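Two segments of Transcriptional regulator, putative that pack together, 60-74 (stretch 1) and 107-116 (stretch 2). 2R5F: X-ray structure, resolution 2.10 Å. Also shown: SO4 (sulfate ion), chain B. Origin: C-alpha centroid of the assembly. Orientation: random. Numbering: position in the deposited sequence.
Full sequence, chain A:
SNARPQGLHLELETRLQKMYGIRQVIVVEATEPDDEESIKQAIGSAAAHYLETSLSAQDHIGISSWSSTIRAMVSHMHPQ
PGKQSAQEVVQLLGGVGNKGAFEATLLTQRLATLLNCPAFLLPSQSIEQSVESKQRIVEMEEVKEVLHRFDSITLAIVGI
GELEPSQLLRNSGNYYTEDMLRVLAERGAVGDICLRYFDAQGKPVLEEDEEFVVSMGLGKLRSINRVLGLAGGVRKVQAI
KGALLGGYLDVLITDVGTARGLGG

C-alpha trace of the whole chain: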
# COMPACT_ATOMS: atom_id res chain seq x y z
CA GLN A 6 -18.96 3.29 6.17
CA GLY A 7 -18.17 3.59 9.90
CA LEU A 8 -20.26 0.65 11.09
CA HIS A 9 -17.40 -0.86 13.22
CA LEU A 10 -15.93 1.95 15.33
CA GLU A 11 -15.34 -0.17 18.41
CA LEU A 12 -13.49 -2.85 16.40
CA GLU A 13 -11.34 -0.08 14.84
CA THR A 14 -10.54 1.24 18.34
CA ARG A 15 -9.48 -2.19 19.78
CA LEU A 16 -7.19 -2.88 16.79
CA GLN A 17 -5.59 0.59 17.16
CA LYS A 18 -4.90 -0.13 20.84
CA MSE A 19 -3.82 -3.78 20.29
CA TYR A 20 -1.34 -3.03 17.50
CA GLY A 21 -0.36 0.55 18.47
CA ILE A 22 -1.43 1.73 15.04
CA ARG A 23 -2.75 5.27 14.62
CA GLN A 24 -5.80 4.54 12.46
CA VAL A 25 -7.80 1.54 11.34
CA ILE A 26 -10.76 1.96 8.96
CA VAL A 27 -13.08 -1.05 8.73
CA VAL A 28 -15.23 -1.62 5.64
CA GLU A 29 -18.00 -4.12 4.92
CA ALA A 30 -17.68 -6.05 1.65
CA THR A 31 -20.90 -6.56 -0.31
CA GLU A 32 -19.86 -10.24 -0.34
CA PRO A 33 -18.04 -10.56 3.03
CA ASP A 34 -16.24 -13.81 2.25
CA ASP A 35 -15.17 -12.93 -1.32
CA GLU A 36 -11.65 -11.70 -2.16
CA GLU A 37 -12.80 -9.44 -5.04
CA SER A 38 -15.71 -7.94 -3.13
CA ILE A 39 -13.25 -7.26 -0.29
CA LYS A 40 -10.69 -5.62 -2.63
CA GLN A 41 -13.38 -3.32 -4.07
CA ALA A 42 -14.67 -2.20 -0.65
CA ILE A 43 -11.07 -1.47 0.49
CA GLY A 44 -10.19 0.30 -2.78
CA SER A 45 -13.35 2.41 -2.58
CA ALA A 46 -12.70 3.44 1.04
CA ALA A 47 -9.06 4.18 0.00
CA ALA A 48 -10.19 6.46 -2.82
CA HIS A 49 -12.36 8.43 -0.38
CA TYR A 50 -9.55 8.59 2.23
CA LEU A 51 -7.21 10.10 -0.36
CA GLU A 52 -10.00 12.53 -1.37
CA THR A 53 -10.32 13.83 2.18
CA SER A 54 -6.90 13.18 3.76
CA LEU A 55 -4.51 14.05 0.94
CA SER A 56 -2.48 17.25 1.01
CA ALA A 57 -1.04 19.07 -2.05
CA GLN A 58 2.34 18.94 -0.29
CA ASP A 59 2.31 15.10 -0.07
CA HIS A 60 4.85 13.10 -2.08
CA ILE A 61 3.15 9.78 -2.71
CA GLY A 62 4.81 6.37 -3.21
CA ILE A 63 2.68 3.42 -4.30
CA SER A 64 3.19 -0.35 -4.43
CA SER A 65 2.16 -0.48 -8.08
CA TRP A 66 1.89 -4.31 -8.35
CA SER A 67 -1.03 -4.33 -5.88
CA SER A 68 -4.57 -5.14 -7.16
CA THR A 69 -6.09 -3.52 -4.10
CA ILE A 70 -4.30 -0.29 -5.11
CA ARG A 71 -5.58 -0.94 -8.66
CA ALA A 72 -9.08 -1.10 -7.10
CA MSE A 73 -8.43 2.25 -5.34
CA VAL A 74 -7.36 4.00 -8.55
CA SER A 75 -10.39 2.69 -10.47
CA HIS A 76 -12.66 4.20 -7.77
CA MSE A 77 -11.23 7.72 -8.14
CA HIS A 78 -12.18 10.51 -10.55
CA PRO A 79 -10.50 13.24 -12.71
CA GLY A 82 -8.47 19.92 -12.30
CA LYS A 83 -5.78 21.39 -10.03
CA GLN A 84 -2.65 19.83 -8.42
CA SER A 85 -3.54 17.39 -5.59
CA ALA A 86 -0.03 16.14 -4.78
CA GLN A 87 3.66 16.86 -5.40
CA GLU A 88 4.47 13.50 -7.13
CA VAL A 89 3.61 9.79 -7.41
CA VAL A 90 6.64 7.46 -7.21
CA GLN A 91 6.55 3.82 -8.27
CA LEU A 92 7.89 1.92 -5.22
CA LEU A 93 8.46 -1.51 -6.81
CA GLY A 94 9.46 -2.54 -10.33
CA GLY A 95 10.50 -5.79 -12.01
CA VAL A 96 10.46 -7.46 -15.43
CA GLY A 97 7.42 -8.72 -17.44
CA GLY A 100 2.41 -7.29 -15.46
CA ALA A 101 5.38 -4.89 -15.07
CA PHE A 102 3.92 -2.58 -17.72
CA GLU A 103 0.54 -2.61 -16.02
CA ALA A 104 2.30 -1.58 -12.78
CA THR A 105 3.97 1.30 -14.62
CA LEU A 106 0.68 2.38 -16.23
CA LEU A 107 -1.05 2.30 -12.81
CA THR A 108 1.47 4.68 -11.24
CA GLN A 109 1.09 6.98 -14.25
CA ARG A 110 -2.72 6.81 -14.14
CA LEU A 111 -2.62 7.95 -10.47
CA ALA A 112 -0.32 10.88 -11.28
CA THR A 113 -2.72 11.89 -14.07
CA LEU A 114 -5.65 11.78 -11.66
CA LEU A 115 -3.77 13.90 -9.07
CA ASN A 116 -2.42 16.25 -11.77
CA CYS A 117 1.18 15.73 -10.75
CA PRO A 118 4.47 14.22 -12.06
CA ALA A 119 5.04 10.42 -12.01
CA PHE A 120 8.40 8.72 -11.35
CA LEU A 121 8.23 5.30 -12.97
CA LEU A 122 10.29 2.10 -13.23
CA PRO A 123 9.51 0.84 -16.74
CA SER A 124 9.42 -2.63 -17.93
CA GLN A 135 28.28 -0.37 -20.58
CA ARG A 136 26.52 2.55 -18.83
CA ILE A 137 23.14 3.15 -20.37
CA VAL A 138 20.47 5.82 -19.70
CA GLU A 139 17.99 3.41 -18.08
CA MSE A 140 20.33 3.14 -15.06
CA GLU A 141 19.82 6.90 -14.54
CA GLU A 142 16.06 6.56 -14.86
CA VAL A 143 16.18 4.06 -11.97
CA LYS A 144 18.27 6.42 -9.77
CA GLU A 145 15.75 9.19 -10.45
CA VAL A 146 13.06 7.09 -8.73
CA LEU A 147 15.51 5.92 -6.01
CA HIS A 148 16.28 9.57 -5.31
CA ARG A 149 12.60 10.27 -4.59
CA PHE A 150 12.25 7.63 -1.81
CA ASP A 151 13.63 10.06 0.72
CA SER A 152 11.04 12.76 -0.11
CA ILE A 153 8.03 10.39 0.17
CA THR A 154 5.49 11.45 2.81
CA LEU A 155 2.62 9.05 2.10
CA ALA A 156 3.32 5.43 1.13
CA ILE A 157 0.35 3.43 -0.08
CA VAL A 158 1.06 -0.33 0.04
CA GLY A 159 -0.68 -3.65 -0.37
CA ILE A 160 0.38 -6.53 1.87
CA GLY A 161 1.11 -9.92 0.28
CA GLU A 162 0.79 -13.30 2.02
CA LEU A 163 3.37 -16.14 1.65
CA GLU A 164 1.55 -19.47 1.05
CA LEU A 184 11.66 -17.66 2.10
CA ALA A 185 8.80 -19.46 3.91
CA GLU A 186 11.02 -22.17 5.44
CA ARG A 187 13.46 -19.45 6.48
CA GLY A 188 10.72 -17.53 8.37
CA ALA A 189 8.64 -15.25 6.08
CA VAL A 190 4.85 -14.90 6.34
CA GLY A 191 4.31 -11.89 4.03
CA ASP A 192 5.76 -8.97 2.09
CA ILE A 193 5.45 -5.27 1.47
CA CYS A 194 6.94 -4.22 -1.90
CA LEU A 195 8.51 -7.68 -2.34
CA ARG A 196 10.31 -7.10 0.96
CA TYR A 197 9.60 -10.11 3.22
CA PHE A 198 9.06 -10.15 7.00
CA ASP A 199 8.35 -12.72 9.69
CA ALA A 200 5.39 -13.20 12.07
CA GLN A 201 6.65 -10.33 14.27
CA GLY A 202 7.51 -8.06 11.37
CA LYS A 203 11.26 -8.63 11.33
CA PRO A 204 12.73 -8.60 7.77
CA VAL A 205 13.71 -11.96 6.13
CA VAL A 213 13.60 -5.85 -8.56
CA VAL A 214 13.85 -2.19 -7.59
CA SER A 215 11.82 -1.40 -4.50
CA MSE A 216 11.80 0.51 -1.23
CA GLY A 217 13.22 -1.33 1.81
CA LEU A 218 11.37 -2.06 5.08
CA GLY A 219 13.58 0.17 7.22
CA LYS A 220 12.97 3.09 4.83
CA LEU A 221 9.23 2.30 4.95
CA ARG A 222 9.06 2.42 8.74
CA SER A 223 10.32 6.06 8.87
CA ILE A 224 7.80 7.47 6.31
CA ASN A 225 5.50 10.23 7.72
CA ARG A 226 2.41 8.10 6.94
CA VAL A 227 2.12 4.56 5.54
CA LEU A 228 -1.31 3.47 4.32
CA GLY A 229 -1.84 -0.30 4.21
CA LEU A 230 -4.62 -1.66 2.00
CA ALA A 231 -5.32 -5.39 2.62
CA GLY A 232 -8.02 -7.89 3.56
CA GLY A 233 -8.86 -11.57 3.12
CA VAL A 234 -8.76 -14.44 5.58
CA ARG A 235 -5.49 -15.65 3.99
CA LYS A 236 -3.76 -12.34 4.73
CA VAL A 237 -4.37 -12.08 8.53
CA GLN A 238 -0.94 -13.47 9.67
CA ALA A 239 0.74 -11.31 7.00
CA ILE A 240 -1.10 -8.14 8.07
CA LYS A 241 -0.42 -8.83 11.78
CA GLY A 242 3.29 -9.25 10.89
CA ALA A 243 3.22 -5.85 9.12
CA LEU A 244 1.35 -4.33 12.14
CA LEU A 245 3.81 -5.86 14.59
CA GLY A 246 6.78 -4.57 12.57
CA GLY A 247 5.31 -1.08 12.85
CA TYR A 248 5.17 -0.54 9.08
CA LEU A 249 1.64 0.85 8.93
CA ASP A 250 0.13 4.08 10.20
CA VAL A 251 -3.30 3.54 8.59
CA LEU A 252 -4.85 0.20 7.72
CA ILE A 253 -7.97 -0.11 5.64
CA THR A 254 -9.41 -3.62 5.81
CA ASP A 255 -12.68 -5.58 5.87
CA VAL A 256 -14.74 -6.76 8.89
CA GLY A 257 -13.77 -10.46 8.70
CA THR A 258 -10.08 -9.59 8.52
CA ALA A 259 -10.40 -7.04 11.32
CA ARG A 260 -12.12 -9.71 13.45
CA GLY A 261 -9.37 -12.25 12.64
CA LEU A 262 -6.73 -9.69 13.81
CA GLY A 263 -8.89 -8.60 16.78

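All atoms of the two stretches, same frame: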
# COMPACT_ATOMS: atom_id res chain seq x y z
N HIS A 60 4.10 13.80 -1.05
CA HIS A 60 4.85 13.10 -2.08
C HIS A 60 4.50 11.64 -1.89
O HIS A 60 4.92 11.03 -0.90
CB HIS A 60 6.36 13.29 -1.84
CG HIS A 60 6.82 14.71 -1.92
ND1 HIS A 60 7.70 15.15 -2.89
CD2 HIS A 60 6.52 15.80 -1.17
CE1 HIS A 60 7.93 16.44 -2.72
NE2 HIS A 60 7.23 16.86 -1.68
N ILE A 61 3.75 11.09 -2.84
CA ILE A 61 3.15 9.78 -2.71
C ILE A 61 4.01 8.68 -3.32
O ILE A 61 4.54 8.85 -4.41
CB ILE A 61 1.78 9.76 -3.40
CG1 ILE A 61 0.83 10.73 -2.70
CG2 ILE A 61 1.23 8.30 -3.47
CD1 ILE A 61 -0.40 11.03 -3.48
N GLY A 62 4.18 7.56 -2.62
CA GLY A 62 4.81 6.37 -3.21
C GLY A 62 3.74 5.32 -3.23
O GLY A 62 2.95 5.26 -2.30
N ILE A 63 3.65 4.52 -4.29
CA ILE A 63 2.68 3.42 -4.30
C ILE A 63 3.33 2.09 -4.70
O ILE A 63 4.22 2.03 -5.57
CB ILE A 63 1.40 3.66 -5.19
CG1 ILE A 63 1.73 3.69 -6.70
CG2 ILE A 63 0.60 4.89 -4.75
CD1 ILE A 63 0.49 3.36 -7.61
N SER A 64 2.85 1.03 -4.06
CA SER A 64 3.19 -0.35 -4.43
C SER A 64 2.43 -0.73 -5.71
O SER A 64 1.32 -1.29 -5.65
CB SER A 64 2.78 -1.28 -3.29
OG SER A 64 3.37 -2.54 -3.49
N SER A 65 3.00 -0.45 -6.88
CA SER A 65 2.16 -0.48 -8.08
C SER A 65 1.70 -1.88 -8.53
O SER A 65 0.76 -1.99 -9.31
CB SER A 65 2.80 0.31 -9.22
OG SER A 65 4.20 0.36 -9.04
N TRP A 66 2.33 -2.94 -8.02
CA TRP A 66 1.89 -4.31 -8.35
C TRP A 66 0.61 -4.79 -7.62
O TRP A 66 0.09 -5.87 -7.90
CB TRP A 66 3.03 -5.32 -8.14
CG TRP A 66 4.18 -5.14 -9.11
CD1 TRP A 66 5.06 -4.10 -9.14
CD2 TRP A 66 4.58 -6.03 -10.17
NE1 TRP A 66 5.97 -4.27 -10.14
CE2 TRP A 66 5.71 -5.45 -10.79
CE3 TRP A 66 4.08 -7.25 -10.66
CZ2 TRP A 66 6.36 -6.05 -11.88
CZ3 TRP A 66 4.74 -7.86 -11.75
CH2 TRP A 66 5.87 -7.25 -12.35
N SER A 67 0.12 -3.98 -6.69
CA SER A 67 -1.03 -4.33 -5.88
C SER A 67 -2.39 -4.17 -6.58
O SER A 67 -2.69 -3.11 -7.12
CB SER A 67 -0.98 -3.55 -4.57
OG SER A 67 -2.21 -3.69 -3.87
N SER A 68 -3.22 -5.22 -6.57
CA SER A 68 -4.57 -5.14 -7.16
C SER A 68 -5.56 -4.40 -6.31
O SER A 68 -6.55 -3.89 -6.81
CB SER A 68 -5.13 -6.53 -7.51
OG SER A 68 -4.47 -7.51 -6.74
N THR A 69 -5.30 -4.34 -5.01
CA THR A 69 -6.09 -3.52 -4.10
C THR A 69 -5.86 -2.02 -4.38
O THR A 69 -6.79 -1.23 -4.32
CB THR A 69 -5.78 -3.87 -2.60
OG1 THR A 69 -5.79 -5.30 -2.45
CG2 THR A 69 -6.84 -3.28 -1.71
N ILE A 70 -4.63 -1.65 -4.68
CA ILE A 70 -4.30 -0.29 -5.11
C ILE A 70 -4.90 -0.02 -6.50
O ILE A 70 -5.44 1.06 -6.74
CB ILE A 70 -2.79 -0.02 -5.09
CG1 ILE A 70 -2.26 -0.15 -3.64
CG2 ILE A 70 -2.46 1.39 -5.70
CD1 ILE A 70 -0.73 0.09 -3.47
N ARG A 71 -4.84 -1.03 -7.38
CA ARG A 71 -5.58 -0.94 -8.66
C ARG A 71 -7.07 -0.68 -8.42
O ARG A 71 -7.64 0.17 -9.10
CB ARG A 71 -5.39 -2.21 -9.49
CG ARG A 71 -5.52 -2.02 -11.01
CD ARG A 71 -5.15 -3.32 -11.75
NE ARG A 71 -3.86 -3.85 -11.28
CZ ARG A 71 -3.67 -5.06 -10.75
NH1 ARG A 71 -2.45 -5.41 -10.34
NH2 ARG A 71 -4.68 -5.93 -10.65
N ALA A 72 -7.69 -1.39 -7.48
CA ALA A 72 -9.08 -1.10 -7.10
C ALA A 72 -9.26 0.36 -6.61
O ALA A 72 -10.22 1.03 -6.98
CB ALA A 72 -9.57 -2.09 -6.06
N MSE A 73 -8.33 0.86 -5.80
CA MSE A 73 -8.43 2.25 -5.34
C MSE A 73 -8.44 3.19 -6.53
O MSE A 73 -9.33 4.01 -6.65
CB MSE A 73 -7.29 2.62 -4.41
CG MSE A 73 -7.26 4.09 -3.99
SE MSE A 73 -5.57 4.48 -3.11
CE MSE A 73 -4.45 4.80 -4.68
N VAL A 74 -7.47 3.04 -7.44
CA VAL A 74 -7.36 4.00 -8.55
C VAL A 74 -8.62 4.00 -9.40
O VAL A 74 -9.12 5.06 -9.77
CB VAL A 74 -6.08 3.80 -9.39
CG1 VAL A 74 -6.15 4.62 -10.71
CG2 VAL A 74 -4.85 4.18 -8.58
N LEU A 107 -0.24 1.99 -14.00
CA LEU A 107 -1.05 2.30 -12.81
C LEU A 107 -0.53 3.51 -12.06
O LEU A 107 -1.31 4.36 -11.62
CB LEU A 107 -1.12 1.10 -11.88
CG LEU A 107 -2.03 1.31 -10.67
CD1 LEU A 107 -3.46 1.34 -11.19
CD2 LEU A 107 -1.87 0.16 -9.71
N THR A 108 0.78 3.58 -11.90
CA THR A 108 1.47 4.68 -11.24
C THR A 108 1.21 5.97 -12.00
O THR A 108 0.95 7.01 -11.39
CB THR A 108 2.99 4.43 -11.22
OG1 THR A 108 3.26 3.11 -10.73
CG2 THR A 108 3.70 5.41 -10.31
N GLN A 109 1.33 5.87 -13.33
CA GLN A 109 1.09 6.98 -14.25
C GLN A 109 -0.36 7.46 -14.19
O GLN A 109 -0.60 8.66 -14.04
CB GLN A 109 1.49 6.60 -15.68
CG GLN A 109 1.34 7.78 -16.71
CD GLN A 109 2.04 9.06 -16.26
OE1 GLN A 109 1.40 10.01 -15.76
NE2 GLN A 109 3.35 9.10 -16.43
N ARG A 110 -1.30 6.52 -14.26
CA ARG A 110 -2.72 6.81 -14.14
C ARG A 110 -3.01 7.62 -12.89
O ARG A 110 -3.72 8.59 -12.98
CB ARG A 110 -3.54 5.54 -14.10
CG ARG A 110 -3.87 4.99 -15.45
CD ARG A 110 -4.53 3.65 -15.33
NE ARG A 110 -5.87 3.75 -14.76
CZ ARG A 110 -6.52 2.73 -14.17
NH1 ARG A 110 -5.94 1.54 -14.06
NH2 ARG A 110 -7.74 2.91 -13.70
N LEU A 111 -2.44 7.25 -11.74
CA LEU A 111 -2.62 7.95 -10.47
C LEU A 111 -2.06 9.37 -10.47
O LEU A 111 -2.67 10.29 -9.93
CB LEU A 111 -2.07 7.13 -9.29
CG LEU A 111 -2.28 7.81 -7.92
CD1 LEU A 111 -3.77 7.99 -7.65
CD2 LEU A 111 -1.57 7.12 -6.74
N ALA A 112 -0.89 9.55 -11.09
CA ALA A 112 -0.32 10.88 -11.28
C ALA A 112 -1.22 11.76 -12.17
O ALA A 112 -1.37 12.98 -11.94
CB ALA A 112 1.05 10.75 -11.84
N THR A 113 -1.82 11.16 -13.19
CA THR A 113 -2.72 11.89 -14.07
C THR A 113 -3.92 12.38 -13.28
O THR A 113 -4.24 13.58 -13.31
CB THR A 113 -3.10 11.06 -15.30
OG1 THR A 113 -1.93 10.89 -16.10
CG2 THR A 113 -4.16 11.74 -16.16
N LEU A 114 -4.53 11.46 -12.53
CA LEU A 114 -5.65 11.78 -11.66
C LEU A 114 -5.36 12.94 -10.69
O LEU A 114 -6.17 13.88 -10.58
CB LEU A 114 -6.12 10.54 -10.89
CG LEU A 114 -6.92 9.55 -11.73
CD1 LEU A 114 -6.93 8.21 -11.03
CD2 LEU A 114 -8.32 10.04 -11.94
N LEU A 115 -4.20 12.89 -10.04
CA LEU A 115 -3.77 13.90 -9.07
C LEU A 115 -3.15 15.13 -9.69
O LEU A 115 -2.80 16.08 -8.97
CB LEU A 115 -2.83 13.26 -8.02
CG LEU A 115 -3.51 12.08 -7.29
CD1 LEU A 115 -2.58 11.38 -6.31
CD2 LEU A 115 -4.78 12.55 -6.58
N ASN A 116 -3.03 15.14 -11.02
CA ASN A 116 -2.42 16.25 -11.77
C ASN A 116 -0.97 16.56 -11.41
O ASN A 116 -0.57 17.72 -11.33
CB ASN A 116 -3.25 17.52 -11.63
CG ASN A 116 -4.59 17.40 -12.27
OD1 ASN A 116 -4.70 16.95 -13.40
ND2 ASN A 116 -5.63 17.82 -11.56
S SO4 B . -2.73 -7.31 -3.45
O1 SO4 B . -2.32 -8.50 -2.71
O2 SO4 B . -4.16 -7.28 -3.67
O3 SO4 B . -2.35 -6.10 -2.78
O4 SO4 B . -2.15 -7.38 -4.80
O HOH W 1 -7.28 0.65 -11.89

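The centre of the contact is a knob-into-hole arrangement: the side chain of Val74, in the helix of stretch 1, sits among Leu107, Arg110, Leu111 and Leu114 of the helix of stretch 2. The two helix axes run in similar directions, 29° apart, with a closest approach of 10.6 Å. Three distances define the socket: Val74 CB to Leu107 CD1, 4.0 Å; Val74 CG2 to Leu111 CD1, 4.1 Å; and Val74 CG1 to Leu114 CD1, 3.7 Å. A short beta-branched side chain suits this place, since its two methyls reach different leucines while its CA-to-CB bond points toward the partner helix.

Leu107 and Leu111, one helical turn apart and both tp rotamers, also extend the apolar surface to the strand. Ile63 places CG2 3.7 Å from Leu111 CD2, and its CD1 lies 4.0 Å from Thr108 CA. Two residues earlier, Ile61 CD1 meets Leu115 CD1 at 3.6 Å. Gly62, between these isoleucines, makes no contact, as the alternation of a strand predicts. Met73, present as selenomethionine, points sideways at CB, yet its end comes nearer, with CE 4.2 Å from Leu111 CD2.

At the turn joining strand to helix, Leu107 CD2 packs 3.4 Å from Ser65 O, and Ser65 CB approaches Thr108 OG1 to 3.2 Å. These small side chains accommodate a close backbone approach, 6.1 Å between Ser65 CA and Thr108 CA.

Arginines form the outer edge. Arg71 contributes its aliphatic portion, CG lying 3.9 Å from Leu107 CD1, while Val74 CG1 covers one face of the Arg110 guanidinium, 3.8 Å from NH2. Water 1 bridges the helices, donating to Arg71 O (2.9 Å) and accepting from Arg110 NH1 (2.7 Å). No direct hydrogen bond between the stretches is clear; the 589 Å² buried, summed over both sides, is chiefly apolar packing.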